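PDB 4NQ3: cyanuric acid amidohydrolase from Azorhizobium caulinodans, which catalyses the hydrolytic opening of the s-triazine ring of cyanuric acid, giving carboxybiuret, which spontaneously loses carbon dioxide to become biuret. Local coordinates for residues Gly65-Gly68 and Ala69-Glu73. Numbering follows the deposited sequence.
Sequences GHMG and AAADE
The carbonyl oxygen of G68 accepts a hydrogen bond from the amide of A71, with 3.1 Å between G68 O and A71 N. The donor nitrogen sits well above the plane of the carbonyl group, 52° out of it, and so is not on a lone pair of the oxygen. One step earlier the same i to i+3 spacing recurs more weakly, the A70 amide reaching M67 O over 3.5 Å from A70 N. Between them these two bonds show how a chain can close one helix and at once begin a tighter coil: D72 N to A69 O and E73 N to A70 O carry the pattern forward. The hinge is G68, whose phi of 68° turns the backbone out of the helix; a residue without a side chain suits this conformation.

Selenomethionine M67 lies alongside the new coil. Its CG stands beside the backbone N (chi1 -43°), and an extended second torsion carries selenium over A71: SE of M67 lies 4.0 Å from A71 CA, with the A71 methyl slightly farther, 4.4 Å from SE to CB. The bend at chi3 (77°) then places the terminal CE of M67 near the carbonyl oxygen of A70, a van der Waals contact without a hydrogen bond. CB of M67 meets CB of A70 at 4.1 Å, an apolar contact like that of selenium with the A71 methyl. P31 and V74 also touch the M67 side chain, and A71, the buried member of the group, touches L63 and R64 of the preceding helix. R64 also pairs with D72 in a salt bridge, tying the coil back to that helix. Lying at the surface, away from the substrate and magnesium sites, the whole forms a glycine-terminated helix end followed by a 3-10 turn, which links helix 51-67 to strand 75-80 within the predicted first of the three repeating units of this cyclic amide hydrolase family member.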
ATOM      1  N   GLY A  65     -17.531  29.553  14.070  1.00 30.60           N
ATOM      2  CA  GLY A  65     -17.403  30.240  15.345  1.00 28.30           C
ATOM      3  C   GLY A  65     -17.091  31.735  15.258  1.00 25.66           C
ATOM      4  O   GLY A  65     -17.695  32.526  15.960  1.00 34.50           O
ATOM      5  N   HIS A  66     -16.210  32.152  14.363  1.00 27.99           N
ATOM      6  CA  HIS A  66     -15.847  33.564  14.321  1.00 23.11           C
ATOM      7  C   HIS A  66     -16.640  34.378  13.315  1.00 25.97           C
ATOM      8  O   HIS A  66     -16.882  35.538  13.558  1.00 40.36           O
ATOM      9  CB  HIS A  66     -14.362  33.741  14.004  1.00 20.61           C
ATOM     10  CG  HIS A  66     -13.456  33.268  15.091  1.00 23.55           C
ATOM     11  ND1 HIS A  66     -12.772  32.072  15.024  1.00 31.42           N
ATOM     12  CD2 HIS A  66     -13.120  33.827  16.276  1.00 25.56           C
ATOM     13  CE1 HIS A  66     -12.050  31.914  16.120  1.00 33.34           C
ATOM     14  NE2 HIS A  66     -12.245  32.965  16.897  1.00 32.34           N
HETATM   15  N   MSE A  67     -17.039  33.797  12.190  1.00 39.71           N
HETATM   16  CA  MSE A  67     -17.617  34.589  11.103  1.00 38.94           C
HETATM   17  C   MSE A  67     -19.065  34.235  10.813  1.00 39.14           C
HETATM   18  O   MSE A  67     -19.732  34.921  10.074  1.00 45.42           O
HETATM   19  CB  MSE A  67     -16.795  34.418   9.806  1.00 40.81           C
HETATM   20  CG  MSE A  67     -15.297  34.444   9.993  1.00 34.57           C
HETATM   21 SE   MSE A  67     -14.380  33.532   8.541  0.59 37.12          SE
HETATM   22  CE  MSE A  67     -14.543  34.914   7.167  1.00 53.01           C
ATOM     23  N   GLY A  68     -19.556  33.147  11.367  1.00 38.17           N
ATOM     24  CA  GLY A  68     -20.889  32.707  11.020  1.00 39.62           C
ATOM     25  C   GLY A  68     -21.006  32.229   9.587  1.00 53.15           C
ATOM     26  O   GLY A  68     -20.186  31.440   9.124  1.00 53.49           O
ATOM     27  N   ALA A  69     -22.033  32.697   8.884  1.00 51.68           N
ATOM     28  CA  ALA A  69     -22.312  32.213   7.536  1.00 47.55           C
ATOM     29  C   ALA A  69     -21.258  32.684   6.530  1.00 49.66           C
ATOM     30  O   ALA A  69     -21.118  32.099   5.456  1.00 56.80           O
ATOM     31  CB  ALA A  69     -23.693  32.644   7.107  1.00 46.69           C
ATOM     32  N   ALA A  70     -20.501  33.720   6.887  1.00 49.74           N
ATOM     33  CA  ALA A  70     -19.444  34.226   6.015  1.00 40.17           C
ATOM     34  C   ALA A  70     -18.292  33.233   5.949  1.00 47.64           C
ATOM     35  O   ALA A  70     -17.460  33.310   5.051  1.00 52.40           O
ATOM     36  CB  ALA A  70     -18.940  35.576   6.498  1.00 41.67           C
ATOM     37  N   ALA A  71     -18.247  32.298   6.890  1.00 34.47           N
ATOM     38  CA  ALA A  71     -17.235  31.248   6.853  1.00 31.37           C
ATOM     39  C   ALA A  71     -17.324  30.476   5.550  1.00 30.81           C
ATOM     40  O   ALA A  71     -16.313  30.035   4.998  1.00 34.92           O
ATOM     41  CB  ALA A  71     -17.392  30.309   8.018  1.00 30.45           C
ATOM     42  N   ASP A  72     -18.539  30.339   5.040  1.00 33.02           N
ATOM     43  CA  ASP A  72     -18.754  29.499   3.872  1.00 41.22           C
ATOM     44  C   ASP A  72     -18.122  30.064   2.621  1.00 34.92           C
ATOM     45  O   ASP A  72     -17.945  29.334   1.636  1.00 35.54           O
ATOM     46  CB  ASP A  72     -20.245  29.278   3.645  1.00 55.47           C
ATOM     47  CG  ASP A  72     -20.872  28.422   4.731  1.00 69.96           C
ATOM     48  OD1 ASP A  72     -20.171  27.531   5.288  1.00 69.11           O
ATOM     49  OD2 ASP A  72     -22.064  28.654   5.034  1.00 81.76           O
ATOM     50  N   GLU A  73     -17.758  31.347   2.672  1.00 36.80           N
ATOM     51  CA  GLU A  73     -17.178  32.038   1.526  1.00 34.74           C
ATOM     52  C   GLU A  73     -15.668  31.896   1.507  1.00 37.74           C
ATOM     53  O   GLU A  73     -15.022  32.308   0.556  1.00 35.19           O
ATOM     54  CB  GLU A  73     -17.575  33.508   1.548  1.00 37.88           C
ATOM     55  CG  GLU A  73     -19.033  33.727   1.187  1.00 67.07           C
ATOM     56  CD  GLU A  73     -19.636  34.973   1.851  1.00 85.11           C
ATOM     57  OE1 GLU A  73     -18.882  35.933   2.150  1.00 87.99           O
ATOM     58  OE2 GLU A  73     -20.865  34.967   2.124  1.00 94.77           O
TER